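PDB 3LPZ: uncharacterized protein from Chaetomium thermophilum, which probably acts as Get4 of the Get pathway, an alpha-solenoid protein that binds Get5 during the biogenesis of tail-anchored proteins. Local coordinates for residues Met173-Tyr178 with Arg211-Ala216; Ala186-Ala191 with Leu242-Phe247; Pro196-Ala201 with Glu286-Met291; Ser215-Asp220 with Arg237-Leu242. All blocks are in the same frame, centred on the assembly; numbering follows the deposited sequence.

Contact 1: Met173-Tyr178 with Arg211-Ala216; sequences MEYEWY and RIFTSA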
loop_
_atom_site.group_PDB
_atom_site.type_symbol
_atom_site.label_atom_id
_atom_site.label_comp_id
_atom_site.label_asym_id
_atom_site.label_seq_id
_atom_site.Cartn_x
_atom_site.Cartn_y
_atom_site.Cartn_z
ATOM N N MET A 173 9.579 -3.012 -7.135
ATOM C CA MET A 173 9.672 -1.554 -7.014
ATOM C C MET A 173 10.815 -1.160 -6.063
ATOM O O MET A 173 11.619 -0.292 -6.386
ATOM C CB MET A 173 8.341 -0.950 -6.552
ATOM C CG MET A 173 8.336 0.599 -6.470
ATOM S SD MET A 173 7.337 1.225 -5.093
ATOM C CE MET A 173 8.544 0.960 -3.793
ATOM N N GLU A 174 10.882 -1.793 -4.901
ATOM C CA GLU A 174 11.994 -1.542 -3.981
ATOM C C GLU A 174 13.335 -1.881 -4.625
ATOM O O GLU A 174 14.315 -1.181 -4.394
ATOM C CB GLU A 174 11.853 -2.274 -2.632
ATOM C CG GLU A 174 10.593 -1.950 -1.756
ATOM C CD GLU A 174 10.470 -0.517 -1.283
ATOM O OE1 GLU A 174 11.440 0.272 -1.377
ATOM O OE2 GLU A 174 9.372 -0.166 -0.810
ATOM N N TYR A 175 13.395 -2.960 -5.403
ATOM C CA TYR A 175 14.628 -3.283 -6.106
ATOM C C TYR A 175 14.993 -2.189 -7.138
ATOM O O TYR A 175 16.160 -1.804 -7.236
ATOM C CB TYR A 175 14.586 -4.662 -6.809
ATOM C CG TYR A 175 15.982 -5.063 -7.193
ATOM C CD1 TYR A 175 16.851 -5.552 -6.227
ATOM C CD2 TYR A 175 16.461 -4.891 -8.487
ATOM C CE1 TYR A 175 18.144 -5.892 -6.518
ATOM C CE2 TYR A 175 17.802 -5.240 -8.805
ATOM C CZ TYR A 175 18.627 -5.726 -7.790
ATOM O OH TYR A 175 19.935 -6.082 -8.029
ATOM N N GLU A 176 14.015 -1.702 -7.906
ATOM C CA GLU A 176 14.271 -0.585 -8.858
ATOM C C GLU A 176 14.774 0.656 -8.134
ATOM O O GLU A 176 15.689 1.363 -8.607
ATOM C CB GLU A 176 13.026 -0.229 -9.691
ATOM C CG GLU A 176 12.656 -1.278 -10.736
ATOM C CD GLU A 176 13.792 -1.570 -11.736
ATOM O OE1 GLU A 176 14.366 -0.615 -12.316
ATOM O OE2 GLU A 176 14.119 -2.759 -11.933
ATOM N N TRP A 177 14.186 0.927 -6.980
ATOM C CA TRP A 177 14.610 2.065 -6.184
ATOM C C TRP A 177 16.041 1.879 -5.669
ATOM O O TRP A 177 16.857 2.796 -5.733
ATOM C CB TRP A 177 13.666 2.263 -5.011
ATOM C CG TRP A 177 13.480 3.667 -4.547
ATOM C CD1 TRP A 177 14.126 4.797 -5.000
ATOM C CD2 TRP A 177 12.568 4.098 -3.537
ATOM N NE1 TRP A 177 13.665 5.910 -4.313
ATOM C CE2 TRP A 177 12.699 5.510 -3.421
ATOM C CE3 TRP A 177 11.656 3.424 -2.702
ATOM C CZ2 TRP A 177 11.943 6.264 -2.502
ATOM C CZ3 TRP A 177 10.893 4.171 -1.806
ATOM C CH2 TRP A 177 11.042 5.583 -1.711
ATOM N N TYR A 178 16.348 0.682 -5.176
ATOM C CA TYR A 178 17.706 0.337 -4.732
ATOM C C TYR A 178 18.778 0.551 -5.812
ATOM O O TYR A 178 19.905 0.975 -5.516
ATOM C CB TYR A 178 17.726 -1.124 -4.279
ATOM C CG TYR A 178 19.101 -1.772 -4.318
ATOM C CD1 TYR A 178 20.113 -1.375 -3.432
ATOM C CD2 TYR A 178 19.386 -2.791 -5.227
ATOM C CE1 TYR A 178 21.355 -1.976 -3.441
ATOM C CE2 TYR A 178 20.653 -3.410 -5.248
ATOM C CZ TYR A 178 21.622 -2.995 -4.345
ATOM O OH TYR A 178 22.883 -3.593 -4.353
ATOM N N ARG A 211 11.615 -13.076 -0.935
ATOM C CA ARG A 211 12.097 -13.989 -1.966
ATOM C C ARG A 211 12.274 -13.245 -3.300
ATOM O O ARG A 211 13.300 -13.385 -3.964
ATOM C CB ARG A 211 11.145 -15.179 -2.106
ATOM C CG ARG A 211 11.156 -16.064 -0.842
ATOM C CD ARG A 211 10.471 -17.392 -1.089
ATOM N NE ARG A 211 9.030 -17.310 -0.958
ATOM C CZ ARG A 211 8.348 -17.826 0.069
ATOM N NH1 ARG A 211 8.973 -18.458 1.068
ATOM N NH2 ARG A 211 7.032 -17.719 0.096
ATOM N N ILE A 212 11.295 -12.442 -3.677
ATOM C CA ILE A 212 11.405 -11.666 -4.929
ATOM C C ILE A 212 12.591 -10.707 -4.914
ATOM O O ILE A 212 13.368 -10.646 -5.901
ATOM C CB ILE A 212 10.088 -10.922 -5.273
ATOM C CG1 ILE A 212 8.929 -11.920 -5.532
ATOM C CG2 ILE A 212 10.272 -9.929 -6.447
ATOM C CD1 ILE A 212 9.066 -12.854 -6.800
ATOM N N PHE A 213 12.752 -9.959 -3.825
ATOM C CA PHE A 213 13.807 -8.938 -3.792
ATOM C C PHE A 213 15.186 -9.636 -3.870
ATOM O O PHE A 213 16.063 -9.232 -4.651
ATOM C CB PHE A 213 13.716 -8.100 -2.504
ATOM C CG PHE A 213 14.725 -7.005 -2.427
ATOM C CD1 PHE A 213 16.026 -7.257 -1.971
ATOM C CD2 PHE A 213 14.380 -5.696 -2.811
ATOM C CE1 PHE A 213 16.985 -6.210 -1.901
ATOM C CE2 PHE A 213 15.316 -4.661 -2.749
ATOM C CZ PHE A 213 16.627 -4.915 -2.300
ATOM N N THR A 214 15.383 -10.648 -3.026
ATOM C CA THR A 214 16.655 -11.355 -3.023
ATOM C C THR A 214 16.932 -12.144 -4.312
ATOM O O THR A 214 18.083 -12.242 -4.698
ATOM C CB THR A 214 16.866 -12.225 -1.760
ATOM O OG1 THR A 214 15.851 -13.246 -1.676
ATOM C CG2 THR A 214 16.853 -11.326 -0.505
ATOM N N SER A 215 15.897 -12.686 -4.974
ATOM C CA SER A 215 16.120 -13.305 -6.298
ATOM C C SER A 215 16.586 -12.259 -7.298
ATOM O O SER A 215 17.443 -12.551 -8.106
ATOM C CB SER A 215 14.865 -13.977 -6.857
ATOM O OG SER A 215 14.535 -15.016 -5.977
ATOM N N ALA A 216 16.007 -11.055 -7.232
ATOM C CA ALA A 216 16.380 -9.974 -8.148
ATOM C C ALA A 216 17.843 -9.581 -7.905
ATOM O O ALA A 216 18.631 -9.410 -8.853
ATOM C CB ALA A 216 15.422 -8.739 -7.977
#

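Contact 2: Ala186-Ala191 with Leu242-Phe247; sequences APLYCA and LPLLNF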
loop_
_atom_site.group_PDB
_atom_site.type_symbol
_atom_site.label_atom_id
_atom_site.label_comp_id
_atom_site.label_asym_id
_atom_site.label_seq_id
_atom_site.Cartn_x
_atom_site.Cartn_y
_atom_site.Cartn_z
ATOM N N ALA A 186 21.324 -2.392 -0.210
ATOM C CA ALA A 186 20.344 -3.487 -0.497
ATOM C C ALA A 186 19.402 -3.863 0.682
ATOM O O ALA A 186 18.204 -3.953 0.467
ATOM C CB ALA A 186 21.000 -4.733 -1.081
ATOM N N PRO A 187 19.939 -4.053 1.925
ATOM C CA PRO A 187 19.059 -4.449 3.046
ATOM C C PRO A 187 18.015 -3.398 3.412
ATOM O O PRO A 187 16.936 -3.753 3.895
ATOM C CB PRO A 187 20.030 -4.634 4.228
ATOM C CG PRO A 187 21.442 -4.704 3.572
ATOM C CD PRO A 187 21.346 -3.880 2.357
ATOM N N LEU A 188 18.320 -2.115 3.178
ATOM C CA LEU A 188 17.376 -1.029 3.482
ATOM C C LEU A 188 16.139 -1.091 2.582
ATOM O O LEU A 188 15.028 -0.866 3.029
ATOM C CB LEU A 188 18.050 0.340 3.354
ATOM C CG LEU A 188 18.892 0.895 4.521
ATOM C CD1 LEU A 188 19.576 -0.147 5.383
ATOM C CD2 LEU A 188 19.869 2.001 4.010
ATOM N N TYR A 189 16.339 -1.392 1.310
ATOM C CA TYR A 189 15.231 -1.494 0.377
ATOM C C TYR A 189 14.498 -2.791 0.558
ATOM O O TYR A 189 13.264 -2.826 0.462
ATOM C CB TYR A 189 15.703 -1.295 -1.066
ATOM C CG TYR A 189 16.156 0.142 -1.284
ATOM C CD1 TYR A 189 15.225 1.153 -1.557
ATOM C CD2 TYR A 189 17.500 0.506 -1.127
ATOM C CE1 TYR A 189 15.635 2.488 -1.721
ATOM C CE2 TYR A 189 17.912 1.829 -1.294
ATOM C CZ TYR A 189 16.976 2.808 -1.586
ATOM O OH TYR A 189 17.376 4.107 -1.731
ATOM N N CYS A 190 15.231 -3.847 0.891
ATOM C CA CYS A 190 14.573 -5.104 1.205
ATOM C C CYS A 190 13.630 -4.922 2.408
ATOM O O CYS A 190 12.480 -5.391 2.366
ATOM C CB CYS A 190 15.611 -6.218 1.456
ATOM S SG CYS A 190 14.859 -7.836 1.601
ATOM N N ALA A 191 14.106 -4.202 3.437
ATOM C CA ALA A 191 13.332 -3.955 4.648
ATOM C C ALA A 191 12.061 -3.171 4.368
ATOM O O ALA A 191 11.057 -3.456 4.965
ATOM C CB ALA A 191 14.164 -3.274 5.727
ATOM N N LEU A 242 26.518 -8.748 3.178
ATOM C CA LEU A 242 25.371 -7.886 3.501
ATOM C C LEU A 242 24.738 -8.345 4.829
ATOM O O LEU A 242 23.658 -8.940 4.842
ATOM C CB LEU A 242 24.364 -7.880 2.347
ATOM C CG LEU A 242 24.836 -7.307 0.991
ATOM C CD1 LEU A 242 23.854 -7.651 -0.132
ATOM C CD2 LEU A 242 25.067 -5.787 1.055
ATOM N N PRO A 243 25.433 -8.091 5.955
ATOM C CA PRO A 243 24.949 -8.575 7.269
ATOM C C PRO A 243 23.480 -8.230 7.626
ATOM O O PRO A 243 22.803 -9.037 8.264
ATOM C CB PRO A 243 25.896 -7.910 8.279
ATOM C CG PRO A 243 26.845 -7.050 7.511
ATOM C CD PRO A 243 26.744 -7.422 6.050
ATOM N N LEU A 244 23.002 -7.037 7.281
ATOM C CA LEU A 244 21.632 -6.668 7.652
ATOM C C LEU A 244 20.593 -7.405 6.826
ATOM O O LEU A 244 19.436 -7.540 7.227
ATOM C CB LEU A 244 21.394 -5.163 7.501
ATOM C CG LEU A 244 21.910 -4.288 8.649
ATOM C CD1 LEU A 244 21.511 -2.827 8.363
ATOM C CD2 LEU A 244 21.413 -4.777 10.011
ATOM N N LEU A 245 20.973 -7.842 5.638
ATOM C CA LEU A 245 20.060 -8.685 4.871
ATOM C C LEU A 245 19.949 -10.063 5.573
ATOM O O LEU A 245 18.876 -10.704 5.605
ATOM C CB LEU A 245 20.565 -8.823 3.442
ATOM C CG LEU A 245 19.559 -8.469 2.355
ATOM C CD1 LEU A 245 20.160 -8.608 0.934
ATOM C CD2 LEU A 245 18.304 -9.324 2.506
ATOM N N ASN A 246 21.065 -10.513 6.128
ATOM C CA ASN A 246 21.071 -11.741 6.922
ATOM C C ASN A 246 20.233 -11.612 8.171
ATOM O O ASN A 246 19.501 -12.527 8.514
ATOM C CB ASN A 246 22.508 -12.140 7.265
ATOM C CG ASN A 246 23.328 -12.365 6.016
ATOM O OD1 ASN A 246 22.772 -12.731 4.975
ATOM N ND2 ASN A 246 24.635 -12.134 6.098
ATOM N N PHE A 247 20.299 -10.450 8.819
ATOM C CA PHE A 247 19.408 -10.142 9.921
ATOM C C PHE A 247 17.931 -10.291 9.520
ATOM O O PHE A 247 17.136 -10.931 10.229
ATOM C CB PHE A 247 19.653 -8.704 10.393
ATOM C CG PHE A 247 18.662 -8.234 11.408
ATOM C CD1 PHE A 247 18.796 -8.600 12.748
ATOM C CD2 PHE A 247 17.592 -7.425 11.029
ATOM C CE1 PHE A 247 17.869 -8.146 13.718
ATOM C CE2 PHE A 247 16.656 -6.983 11.976
ATOM C CZ PHE A 247 16.798 -7.345 13.326
#

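Contact 3: Pro196-Ala201 with Glu286-Met291; sequences PYLLVA and ELIAEM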
loop_
_atom_site.group_PDB
_atom_site.type_symbol
_atom_site.label_atom_id
_atom_site.label_comp_id
_atom_site.label_asym_id
_atom_site.label_seq_id
_atom_site.Cartn_x
_atom_site.Cartn_y
_atom_site.Cartn_z
ATOM N N PRO A 196 7.065 -3.812 6.448
ATOM C CA PRO A 196 5.660 -3.368 6.480
ATOM C C PRO A 196 4.637 -4.511 6.411
ATOM O O PRO A 196 3.564 -4.404 7.039
ATOM C CB PRO A 196 5.562 -2.423 5.252
ATOM C CG PRO A 196 6.942 -1.827 5.153
ATOM C CD PRO A 196 7.849 -3.044 5.454
ATOM N N TYR A 197 4.938 -5.578 5.656
ATOM C CA TYR A 197 4.046 -6.743 5.651
ATOM C C TYR A 197 3.981 -7.443 6.997
ATOM O O TYR A 197 2.885 -7.849 7.404
ATOM C CB TYR A 197 4.397 -7.753 4.547
ATOM C CG TYR A 197 3.946 -7.280 3.183
ATOM C CD1 TYR A 197 2.594 -6.995 2.930
ATOM C CD2 TYR A 197 4.863 -7.147 2.138
ATOM C CE1 TYR A 197 2.167 -6.577 1.641
ATOM C CE2 TYR A 197 4.447 -6.749 0.845
ATOM C CZ TYR A 197 3.101 -6.447 0.625
ATOM O OH TYR A 197 2.709 -6.023 -0.619
ATOM N N LEU A 198 5.128 -7.574 7.681
ATOM C CA LEU A 198 5.132 -8.104 9.046
ATOM C C LEU A 198 4.276 -7.224 9.971
ATOM O O LEU A 198 3.508 -7.740 10.772
ATOM C CB LEU A 198 6.559 -8.228 9.609
ATOM C CG LEU A 198 7.445 -9.309 8.991
ATOM C CD1 LEU A 198 8.839 -9.306 9.670
ATOM C CD2 LEU A 198 6.766 -10.691 9.043
ATOM N N LEU A 199 4.398 -5.901 9.835
ATOM C CA LEU A 199 3.614 -4.963 10.656
ATOM C C LEU A 199 2.088 -5.052 10.476
ATOM O O LEU A 199 1.350 -4.705 11.390
ATOM C CB LEU A 199 4.075 -3.518 10.428
ATOM C CG LEU A 199 5.494 -3.189 10.925
ATOM C CD1 LEU A 199 5.862 -1.722 10.527
ATOM C CD2 LEU A 199 5.621 -3.385 12.424
ATOM N N VAL A 200 1.613 -5.479 9.313
ATOM C CA VAL A 200 0.161 -5.682 9.110
ATOM C C VAL A 200 -0.171 -7.175 9.204
ATOM O O VAL A 200 -1.172 -7.637 8.652
ATOM C CB VAL A 200 -0.355 -5.054 7.773
ATOM C CG1 VAL A 200 -0.190 -3.535 7.831
ATOM C CG2 VAL A 200 0.389 -5.639 6.542
ATOM N N ALA A 201 0.717 -7.920 9.868
ATOM C CA ALA A 201 0.478 -9.323 10.233
ATOM C C ALA A 201 0.274 -10.201 9.005
ATOM O O ALA A 201 -0.571 -11.104 9.008
ATOM C CB ALA A 201 -0.733 -9.416 11.204
ATOM N N GLU A 286 10.357 -2.804 17.340
ATOM C CA GLU A 286 9.585 -2.836 18.600
ATOM C C GLU A 286 8.211 -3.451 18.406
ATOM O O GLU A 286 7.781 -4.286 19.198
ATOM C CB GLU A 286 9.397 -1.429 19.133
ATOM C CG GLU A 286 10.580 -0.918 19.906
ATOM C CD GLU A 286 10.356 0.489 20.397
ATOM O OE1 GLU A 286 9.212 0.822 20.801
ATOM O OE2 GLU A 286 11.324 1.263 20.361
ATOM N N LEU A 287 7.521 -3.028 17.352
ATOM C CA LEU A 287 6.179 -3.562 17.062
ATOM C C LEU A 287 6.234 -5.039 16.685
ATOM O O LEU A 287 5.391 -5.830 17.122
ATOM C CB LEU A 287 5.463 -2.748 15.980
ATOM C CG LEU A 287 4.750 -1.497 16.489
ATOM C CD1 LEU A 287 4.265 -0.662 15.326
ATOM C CD2 LEU A 287 3.565 -1.839 17.408
ATOM N N ILE A 288 7.243 -5.400 15.899
ATOM C CA ILE A 288 7.490 -6.790 15.537
ATOM C C ILE A 288 7.817 -7.676 16.757
ATOM O O ILE A 288 7.275 -8.766 16.879
ATOM C CB ILE A 288 8.603 -6.874 14.437
ATOM C CG1 ILE A 288 8.025 -6.404 13.081
ATOM C CG2 ILE A 288 9.206 -8.308 14.349
ATOM C CD1 ILE A 288 9.070 -6.125 12.003
ATOM N N ALA A 289 8.703 -7.208 17.645
ATOM C CA ALA A 289 8.983 -7.912 18.914
ATOM C C ALA A 289 7.723 -8.125 19.763
ATOM O O ALA A 289 7.556 -9.183 20.379
ATOM C CB ALA A 289 10.054 -7.169 19.765
ATOM N N GLU A 290 6.859 -7.117 19.817
ATOM C CA GLU A 290 5.565 -7.284 20.477
ATOM C C GLU A 290 4.640 -8.274 19.761
ATOM O O GLU A 290 4.119 -9.193 20.397
ATOM C CB GLU A 290 4.891 -5.935 20.682
ATOM C CG GLU A 290 3.641 -5.962 21.578
ATOM C CD GLU A 290 3.041 -4.569 21.732
ATOM O OE1 GLU A 290 2.249 -4.138 20.865
ATOM O OE2 GLU A 290 3.381 -3.886 22.714
ATOM N N MET A 291 4.469 -8.110 18.449
ATOM C CA MET A 291 3.525 -8.920 17.668
ATOM C C MET A 291 3.876 -10.406 17.605
ATOM O O MET A 291 3.003 -11.265 17.724
ATOM C CB MET A 291 3.410 -8.381 16.246
ATOM C CG MET A 291 2.802 -7.013 16.152
ATOM S SD MET A 291 2.874 -6.367 14.483
ATOM C CE MET A 291 1.477 -7.215 13.730
#

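Contact 4: Ser215-Asp220 with Arg237-Leu242; sequences SALVED and RIFPSL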
loop_
_atom_site.group_PDB
_atom_site.type_symbol
_atom_site.label_atom_id
_atom_site.label_comp_id
_atom_site.label_asym_id
_atom_site.label_seq_id
_atom_site.Cartn_x
_atom_site.Cartn_y
_atom_site.Cartn_z
ATOM N N SER A 215 15.897 -12.686 -4.974
ATOM C CA SER A 215 16.120 -13.305 -6.298
ATOM C C SER A 215 16.586 -12.259 -7.298
ATOM O O SER A 215 17.443 -12.551 -8.106
ATOM C CB SER A 215 14.865 -13.977 -6.857
ATOM O OG SER A 215 14.535 -15.016 -5.977
ATOM N N ALA A 216 16.007 -11.055 -7.232
ATOM C CA ALA A 216 16.380 -9.974 -8.148
ATOM C C ALA A 216 17.843 -9.581 -7.905
ATOM O O ALA A 216 18.631 -9.410 -8.853
ATOM C CB ALA A 216 15.422 -8.739 -7.977
ATOM N N LEU A 217 18.201 -9.449 -6.630
ATOM C CA LEU A 217 19.563 -9.098 -6.251
ATOM C C LEU A 217 20.582 -10.097 -6.831
ATOM O O LEU A 217 21.603 -9.697 -7.394
ATOM C CB LEU A 217 19.686 -9.015 -4.718
ATOM C CG LEU A 217 21.040 -8.603 -4.165
ATOM C CD1 LEU A 217 21.380 -7.164 -4.550
ATOM C CD2 LEU A 217 21.019 -8.740 -2.630
ATOM N N VAL A 218 20.314 -11.389 -6.669
ATOM C CA VAL A 218 21.192 -12.436 -7.215
ATOM C C VAL A 218 21.262 -12.416 -8.742
ATOM O O VAL A 218 22.354 -12.469 -9.323
ATOM C CB VAL A 218 20.739 -13.857 -6.750
ATOM C CG1 VAL A 218 21.454 -14.988 -7.544
ATOM C CG2 VAL A 218 20.957 -14.003 -5.256
ATOM N N GLU A 219 20.113 -12.331 -9.402
ATOM C CA GLU A 219 20.132 -12.426 -10.855
ATOM C C GLU A 219 20.815 -11.203 -11.493
ATOM O O GLU A 219 21.431 -11.335 -12.557
ATOM C CB GLU A 219 18.728 -12.735 -11.430
ATOM C CG GLU A 219 18.003 -11.577 -12.044
ATOM C CD GLU A 219 18.579 -11.177 -13.379
ATOM O OE1 GLU A 219 18.977 -12.089 -14.154
ATOM O OE2 GLU A 219 18.657 -9.949 -13.645
ATOM N N ASP A 220 20.771 -10.059 -10.808
ATOM C CA ASP A 220 21.379 -8.812 -11.255
ATOM C C ASP A 220 22.862 -8.701 -10.856
ATOM O O ASP A 220 23.585 -7.851 -11.368
ATOM C CB ASP A 220 20.592 -7.654 -10.633
ATOM C CG ASP A 220 20.909 -6.328 -11.249
ATOM O OD1 ASP A 220 20.965 -6.265 -12.488
ATOM O OD2 ASP A 220 21.076 -5.348 -10.485
ATOM N N ARG A 237 18.175 -17.027 1.770
ATOM C CA ARG A 237 19.487 -16.656 1.251
ATOM C C ARG A 237 20.325 -15.891 2.269
ATOM O O ARG A 237 19.838 -14.971 2.959
ATOM C CB ARG A 237 19.380 -15.891 -0.080
ATOM C CG ARG A 237 18.588 -16.647 -1.152
ATOM C CD ARG A 237 18.443 -15.830 -2.404
ATOM N NE ARG A 237 17.863 -16.623 -3.483
ATOM C CZ ARG A 237 16.583 -16.580 -3.839
ATOM N NH1 ARG A 237 15.722 -15.758 -3.226
ATOM N NH2 ARG A 237 16.166 -17.367 -4.813
ATOM N N ILE A 238 21.587 -16.296 2.359
ATOM C CA ILE A 238 22.578 -15.632 3.177
ATOM C C ILE A 238 23.602 -14.964 2.258
ATOM O O ILE A 238 24.140 -15.593 1.337
ATOM C CB ILE A 238 23.273 -16.662 4.126
ATOM C CG1 ILE A 238 22.226 -17.244 5.086
ATOM C CG2 ILE A 238 24.514 -16.045 4.849
ATOM C CD1 ILE A 238 21.579 -16.174 6.115
ATOM N N PHE A 239 23.857 -13.685 2.522
ATOM C CA PHE A 239 24.844 -12.897 1.780
ATOM C C PHE A 239 25.938 -12.450 2.730
ATOM O O PHE A 239 25.739 -11.492 3.477
ATOM C CB PHE A 239 24.174 -11.647 1.185
ATOM C CG PHE A 239 23.089 -11.961 0.212
ATOM C CD1 PHE A 239 23.388 -12.180 -1.141
ATOM C CD2 PHE A 239 21.766 -12.059 0.633
ATOM C CE1 PHE A 239 22.390 -12.494 -2.048
ATOM C CE2 PHE A 239 20.737 -12.389 -0.291
ATOM C CZ PHE A 239 21.048 -12.589 -1.621
ATOM N N PRO A 240 27.112 -13.095 2.677
ATOM C CA PRO A 240 28.185 -12.739 3.620
ATOM C C PRO A 240 28.545 -11.268 3.610
ATOM O O PRO A 240 28.912 -10.737 4.661
ATOM C CB PRO A 240 29.364 -13.594 3.151
ATOM C CG PRO A 240 28.687 -14.815 2.559
ATOM C CD PRO A 240 27.508 -14.213 1.799
ATOM N N SER A 241 28.420 -10.587 2.472
ATOM C CA SER A 241 28.811 -9.172 2.422
ATOM C C SER A 241 27.701 -8.222 2.847
ATOM O O SER A 241 27.906 -7.011 2.848
ATOM C CB SER A 241 29.259 -8.787 1.017
ATOM O OG SER A 241 28.156 -8.913 0.137
ATOM N N LEU A 242 26.518 -8.748 3.178
ATOM C CA LEU A 242 25.371 -7.886 3.501
ATOM C C LEU A 242 24.738 -8.345 4.829
ATOM O O LEU A 242 23.658 -8.940 4.842
ATOM C CB LEU A 242 24.364 -7.880 2.347
ATOM C CG LEU A 242 24.836 -7.307 0.991
ATOM C CD1 LEU A 242 23.854 -7.651 -0.132
ATOM C CD2 LEU A 242 25.067 -5.787 1.055
#

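Contact 1: Met173-Tyr178 with Arg211-Ala216
In the turn of helix that carries Ala216 to the ring of Tyr175, one carbonyl oxygen is gripped twice: Arg211 O accepts both the backbone N of Ser215 and Ser215 OG, the latter at 2.9 Å, and the two donors arrive from opposite faces of the carbonyl plane. The helix bearing this turn, 203-220, packs on helix 166-179 in the alpha-solenoid of Get4, and the pair is a worked example of helices joined by aromatic surfaces without a single hydrogen bond between the two segments. The axes of segments 173-178 and 211-216 approach to 9.7 Å, with a crossing angle of -38°, and run in broadly the same direction.

Tyr175 is held from two directions. Ala216 CB stands over the centre of its ring, 3.9 Å from the centroid, in a CH-pi contact. The edge of the same ring is turned toward Phe213 in a T-shaped (edge-to-face) pair, with planes at 72° and centroids 5.4 Å apart; Tyr175 CD1 lies over the Phe213 face but displaced toward its rim. Phe213 is sent across by a CG anti to the backbone N (chi1 -178°), and its far edge runs up to the backbone of the other helix, where CE2 comes 3.7 Å from Tyr175 N and Glu174 C lies in the ring plane. Cys190 of helix 186-199 also packs on Phe213. Both buried phenols are satisfied outside the segments, Tyr178 OH by Ser183 O and Tyr175 OH by Asp220 OD2, while Tyr175 OH passes Ala216 O at 3.7 Å.

Contact 2: Ala186-Ala191 with Leu242-Phe247
Pro187 is the bump of this contact, and the hollow that takes it is formed by Leu242, Leu244 and Leu245. Pro187 CB presses on Leu244 CB at 3.6 Å and stands equally close, 3.6 Å, to the backbone N of Leu245. At the side of the hollow, Pro187 CD meets Leu242 CD2 more loosely. The pyrrolidine ring and the Leu244 side chain cross at about a right angle, and the compact ring goes with a close approach of the backbones: the CA atoms of Pro187 and Leu245 are 4.7 Å apart.

The fit is reciprocal. Leu245 reaches back into a groove lined by Ala186, Pro187 and Cys190, its CG lying 4.1 Å from Pro187 CA. From there the branches part: CD1 goes toward Ala186 CB, and CD2 meets Cys190 SG at 3.9 Å. The sulfur is brought there by a chi1 of -171°, which sets SG anti to the backbone N. Leu242 CD1 closes the groove beside Ala186 CB at 4.2 Å.

Both segments are the opening turns of their helices, 186-199 and 243-256, and the axes of these two short pieces lie at 27° to each other, as suits the layered helices of an alpha-solenoid. A proline fits such a first turn, where no N-H is needed for the helical bonding. Helix 203-220 extends the apolar cluster, Phe213 touching Cys190, and Leu217 touching Leu242 and Leu245. With carbon and sulfur making the side-chain contacts and no hydrogen bond across, the pairing rests on complementary shape and the exclusion of water.

Contact 3: Pro196-Ala201 with Glu286-Met291
Ala201 adopts a left-handed backbone conformation, phi 61°, and its CB lies 4.0 Å from Met291 CE in the conformer of Met291 described here, one of two, so that this approach is less certain than the rest. Ala201 is the C-prime residue of a Schellman motif that ends helix 186-199, with Ala201 N bonded to Leu198 O and Asn202 N to Tyr197 O. The contact thus illustrates how a helix terminus, as well as a helix flank, can be packed against a helix far along the chain, 282-293.

In the same Met291 conformer, the bend at chi3 (80°) turns CE toward the helix end, 3.4 Å from Leu199 O. Away from the end, aliphatic groups interlock. Leu199 CD2 drops between neighbouring residues, meeting Leu287 CB at 3.6 Å and Ile288 CG1 at 3.9 Å, and the Leu199 side chain crosses both at about a right angle. Leu198 CD1 meets Ile288 CD1 at 4.0 Å on the more buried side, where Val203 and Ala206 also touch Leu198.

Leu198 O also takes a hydrogen bond from Tyr292 OH; between the two segments there is no hydrogen bond, and the side chains meet through carbon.

Contact 4: Ser215-Asp220 with Arg237-Leu242
Ser215 comes first: its OG, hydrogen-bonded to Arg211 O, lies 3.1 Å from Arg237 NH1 and 3.1 Å from Arg237 NH2, while its CA lies over one face of the guanidinium, toward the rim. The arginine chain is extended from CG to NE; NH1 is hydrogen-bonded to Thr214 OG1, and Glu235 OE1 forms a salt bridge with NH2.

Two residues on, Leu217 points at Phe239 tip to tip. Its CD2 stands over the ring face, 4.2 Å from the centroid and 19° off the normal, in a CH-pi contact displaced toward the rim. The same methyl meets Leu242 CD1 at 3.9 Å. Val218 then takes the ring from another direction: CG2 lies in the ring plane at the edge, 3.8 Å from Phe239 CE1, and also rests near Arg237 CD. One ring is thus located by a methyl on its face and another at its edge.

A type I turn begins at Phe239, is closed by Leu242 N to Phe239 O, and leads Leu242 to the N-cap position of helix 243-256. Strand 237-238, paired antiparallel with 227-228, and this turn pack against helix 203-220 within the link between helices of an alpha-solenoid.

Contacts 1, 2 and 4 form one continuous cluster, with centres 10 to 11 Å apart, whereas contact 3 lies toward the other end of helix 186-199, its centre about 17 Å from that of contact 2 and about 24 Å from that of contact 4. Helix 203-220 serves contacts 1 and 4, which also touch where Tyr175 CE1 comes 3.5 Å from Leu217 CA. Contacts 2 and 4 share Leu242, and Asn246 OD1 bonds Phe239 N at 2.8 Å. Leu245 CD1 meets Leu217 CD2 at 3.7 Å, merging their apolar cores. Together they illustrate one solenoid helix used at two levels: 186-199 meets helix 243-256 near its start and helix 282-293 near its end.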